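PDB 6B2Y: solute-binding periplasmic protein of iron/siderophore ABC transporter from Yersinia pestis, which probably binds a chelated metal, most likely an iron-siderophore complex, in the periplasm and delivers it to its ABC transporter for import. Local coordinates for residues F66-G74 with M176-R185. Sequence-based numbering, arbitrary orientation.
Sequences FYAVSLLEG and MRLLGKALHR
Leu-72 O meets Arg-185 through a water that donates to Leu-72 O at 2.8 Å and accepts a weak bond from Arg-185 NE. The same carbonyl lies at the guanidinium edge, near its plane, and rests on the arginine's methylenes, 3.6 Å from Arg-185 CD. Glu-73 OE2 approaches obliquely, 3.5 Å from Arg-185 NE but well out of the guanidinium plane, a salt bridge of charge alone. Glu-73 OE2 also makes a salt bridge with Arg-80, its stronger partner, so one carboxylate probably balances both arginines. Arginine suits the spot because its chain, bent at chi2 (-74°), lays aliphatic carbons on Leu-72 while its NH1 bonds back to His-184 O at 3.0 Å; His-184 O lies in the guanidinium plane, although the N-H comes in from above the carbonyl plane.

Beyond these polar groups Leu-72 carries most of the apolar contact. Its CD1 sits 3.8 Å from Leu-179 CB and also touches Gly-180 N. Glycine suits its place because the chain turns back there and Arg-185 O lies close to its CA. Leu-72 CD2 meets Met-176 CE, the two side chains running past each other in opposite directions. The flexible Met-176, folded at chi2 and chi3 (-54° and -58°), curls its methyl toward Ala-68 O and crosses Leu-71 at about a right angle. Small Ala-68 lets the backbones come near, its CB 3.6 Å from Leu-179 CD1, and Val-69 meets Leu-183 more loosely.

The contact packs helix 66-70, the last turns of helix 168-182 and the link to N-cap Arg-185 against the five-stranded parallel sheet of one lobe of the periplasmic binding protein fold. Val-69, Leu-179 and Leu-183 rest on strand 132-136, and Leu-71 and Leu-72 on helix 186-207.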
loop_
_atom_site.group_PDB
_atom_site.type_symbol
_atom_site.label_atom_id
_atom_site.label_comp_id
_atom_site.label_asym_id
_atom_site.label_seq_id
_atom_site.Cartn_x
_atom_site.Cartn_y
_atom_site.Cartn_z
ATOM N N PHE A 66 8.490 -5.631 0.934
ATOM C CA PHE A 66 9.471 -5.367 -0.102
ATOM C C PHE A 66 9.326 -3.966 -0.678
ATOM O O PHE A 66 10.330 -3.343 -1.038
ATOM C CB PHE A 66 9.346 -6.414 -1.208
ATOM C CG PHE A 66 10.186 -6.112 -2.417
ATOM C CD1 PHE A 66 11.567 -6.133 -2.335
ATOM C CD2 PHE A 66 9.593 -5.793 -3.630
ATOM C CE1 PHE A 66 12.346 -5.847 -3.442
ATOM C CE2 PHE A 66 10.371 -5.505 -4.738
ATOM C CZ PHE A 66 11.750 -5.531 -4.634
ATOM N N TYR A 67 8.098 -3.439 -0.770
ATOM C CA TYR A 67 7.947 -2.081 -1.294
ATOM C C TYR A 67 8.787 -1.108 -0.479
ATOM O O TYR A 67 9.507 -0.275 -1.036
ATOM C CB TYR A 67 6.488 -1.630 -1.277
ATOM C CG TYR A 67 5.505 -2.523 -1.984
ATOM C CD1 TYR A 67 5.758 -3.041 -3.261
ATOM C CD2 TYR A 67 4.286 -2.827 -1.381
ATOM C CE1 TYR A 67 4.819 -3.857 -3.893
ATOM C CE2 TYR A 67 3.358 -3.643 -2.001
ATOM C CZ TYR A 67 3.633 -4.151 -3.258
ATOM O OH TYR A 67 2.686 -4.948 -3.848
ATOM N N ALA A 68 8.708 -1.206 0.848
ATOM C CA ALA A 68 9.446 -0.274 1.694
ATOM C C ALA A 68 10.943 -0.495 1.575
ATOM O O ALA A 68 11.715 0.467 1.468
ATOM C CB ALA A 68 8.988 -0.409 3.149
ATOM N N VAL A 69 11.368 -1.758 1.546
ATOM C CA VAL A 69 12.793 -2.061 1.470
ATOM C C VAL A 69 13.361 -1.640 0.121
ATOM O O VAL A 69 14.501 -1.160 0.050
ATOM C CB VAL A 69 13.012 -3.557 1.769
ATOM C CG1 VAL A 69 14.445 -4.003 1.417
ATOM C CG2 VAL A 69 12.715 -3.833 3.220
ATOM N N SER A 70 12.569 -1.752 -0.952
ATOM C CA SER A 70 13.039 -1.358 -2.283
ATOM C C SER A 70 13.489 0.101 -2.334
ATOM O O SER A 70 14.387 0.441 -3.124
ATOM C CB SER A 70 11.948 -1.603 -3.325
ATOM O OG SER A 70 10.921 -0.615 -3.260
ATOM N N LEU A 71 12.888 0.981 -1.515
ATOM C CA LEU A 71 13.265 2.392 -1.531
ATOM C C LEU A 71 14.658 2.644 -0.973
ATOM O O LEU A 71 15.193 3.743 -1.163
ATOM C CB LEU A 71 12.247 3.219 -0.734
ATOM C CG LEU A 71 10.822 3.189 -1.297
ATOM C CD1 LEU A 71 9.839 3.777 -0.287
ATOM C CD2 LEU A 71 10.723 3.924 -2.633
ATOM N N LEU A 72 15.260 1.664 -0.296
ATOM C CA LEU A 72 16.553 1.839 0.350
ATOM C C LEU A 72 17.685 1.154 -0.391
ATOM O O LEU A 72 18.855 1.446 -0.108
ATOM C CB LEU A 72 16.516 1.293 1.785
ATOM C CG LEU A 72 15.408 1.866 2.664
ATOM C CD1 LEU A 72 15.380 1.238 4.065
ATOM C CD2 LEU A 72 15.521 3.387 2.735
ATOM N N GLU A 73 17.366 0.263 -1.329
ATOM C CA GLU A 73 18.329 -0.674 -1.895
ATOM C C GLU A 73 18.894 -0.238 -3.238
ATOM O O GLU A 73 19.749 -0.945 -3.786
ATOM C CB GLU A 73 17.673 -2.047 -2.036
ATOM C CG GLU A 73 17.340 -2.663 -0.690
ATOM C CD GLU A 73 18.565 -2.848 0.180
ATOM O OE1 GLU A 73 19.101 -3.987 0.220
ATOM O OE2 GLU A 73 18.989 -1.855 0.830
ATOM N N GLY A 74 18.431 0.888 -3.783
ATOM C CA GLY A 74 19.010 1.421 -5.010
ATOM C C GLY A 74 18.882 0.457 -6.184
ATOM O O GLY A 74 17.813 -0.102 -6.460
ATOM N N MET A 176 9.881 4.565 7.782
ATOM C CA MET A 176 11.013 4.624 6.857
ATOM C C MET A 176 12.303 5.014 7.569
ATOM O O MET A 176 13.373 4.495 7.237
ATOM C CB MET A 176 10.733 5.605 5.706
ATOM C CG MET A 176 9.663 5.172 4.700
ATOM S SD MET A 176 9.983 3.534 3.983
ATOM C CE MET A 176 11.604 3.834 3.257
ATOM N N ARG A 177 12.241 5.927 8.552
ATOM C CA ARG A 177 13.463 6.237 9.290
ATOM C C ARG A 177 13.961 5.003 10.036
ATOM O O ARG A 177 15.162 4.683 10.001
ATOM C CB ARG A 177 13.237 7.396 10.275
ATOM C CG ARG A 177 14.527 7.766 11.048
ATOM C CD ARG A 177 14.368 9.040 11.919
ATOM N NE ARG A 177 14.021 10.200 11.097
ATOM C CZ ARG A 177 12.783 10.681 10.983
ATOM N NH1 ARG A 177 11.779 10.132 11.650
ATOM N NH2 ARG A 177 12.541 11.714 10.187
ATOM N N LEU A 178 13.042 4.282 10.682
ATOM C CA LEU A 178 13.391 3.056 11.399
ATOM C C LEU A 178 14.028 2.013 10.478
ATOM O O LEU A 178 15.018 1.361 10.847
ATOM C CB LEU A 178 12.135 2.486 12.063
ATOM C CG LEU A 178 12.186 1.037 12.533
ATOM C CD1 LEU A 178 13.103 0.951 13.752
ATOM C CD2 LEU A 178 10.765 0.636 12.904
ATOM N N LEU A 179 13.443 1.796 9.298
ATOM C CA LEU A 179 14.044 0.865 8.342
ATOM C C LEU A 179 15.428 1.333 7.911
ATOM O O LEU A 179 16.352 0.518 7.775
ATOM C CB LEU A 179 13.142 0.699 7.114
ATOM C CG LEU A 179 11.936 -0.212 7.334
ATOM C CD1 LEU A 179 10.986 -0.234 6.120
ATOM C CD2 LEU A 179 12.393 -1.630 7.696
ATOM N N GLY A 180 15.589 2.638 7.683
ATOM C CA GLY A 180 16.896 3.158 7.314
ATOM C C GLY A 180 17.935 2.916 8.391
ATOM O O GLY A 180 19.092 2.617 8.097
ATOM N N LYS A 181 17.532 3.038 9.660
ATOM C CA LYS A 181 18.446 2.770 10.764
ATOM C C LYS A 181 18.724 1.275 10.911
ATOM O O LYS A 181 19.886 0.860 11.058
ATOM C CB LYS A 181 17.868 3.363 12.055
ATOM C CG LYS A 181 18.791 3.302 13.263
ATOM C CD LYS A 181 18.252 4.115 14.415
ATOM C CE LYS A 181 19.204 4.073 15.592
ATOM N NZ LYS A 181 18.740 4.880 16.769
ATOM N N ALA A 182 17.674 0.448 10.872
ATOM C CA ALA A 182 17.843 -0.983 11.090
ATOM C C ALA A 182 18.590 -1.650 9.945
ATOM O O ALA A 182 19.260 -2.662 10.156
ATOM C CB ALA A 182 16.482 -1.657 11.269
ATOM N N LEU A 183 18.477 -1.119 8.733
ATOM C CA LEU A 183 19.105 -1.744 7.575
ATOM C C LEU A 183 20.338 -0.990 7.107
ATOM O O LEU A 183 20.873 -1.311 6.040
ATOM C CB LEU A 183 18.103 -1.864 6.433
ATOM C CG LEU A 183 16.821 -2.587 6.837
ATOM C CD1 LEU A 183 15.829 -2.621 5.708
ATOM C CD2 LEU A 183 17.178 -4.004 7.301
ATOM N N HIS A 184 20.772 0.019 7.869
ATOM C CA HIS A 184 21.991 0.772 7.588
ATOM C C HIS A 184 21.927 1.438 6.212
ATOM O O HIS A 184 22.870 1.394 5.424
ATOM C CB HIS A 184 23.218 -0.130 7.739
ATOM C CG HIS A 184 23.325 -0.743 9.092
ATOM N ND1 HIS A 184 23.525 0.008 10.233
ATOM C CD2 HIS A 184 23.236 -2.030 9.500
ATOM C CE1 HIS A 184 23.568 -0.792 11.282
ATOM N NE2 HIS A 184 23.382 -2.032 10.866
ATOM N N ARG A 185 20.797 2.081 5.935
ATOM C CA ARG A 185 20.607 2.903 4.740
ATOM C C ARG A 185 19.981 4.247 5.121
ATOM O O ARG A 185 18.975 4.679 4.553
ATOM C CB ARG A 185 19.744 2.176 3.716
ATOM C CG ARG A 185 20.341 0.860 3.234
ATOM C CD ARG A 185 21.507 1.114 2.286
ATOM N NE ARG A 185 21.958 -0.120 1.642
ATOM C CZ ARG A 185 22.777 -1.003 2.209
ATOM N NH1 ARG A 185 23.224 -0.792 3.432
ATOM N NH2 ARG A 185 23.141 -2.104 1.554
HETATM O O HOH W 1 21.396 1.328 -1.207
HETATM O O HOH W 2 22.183 -1.387 -1.687
#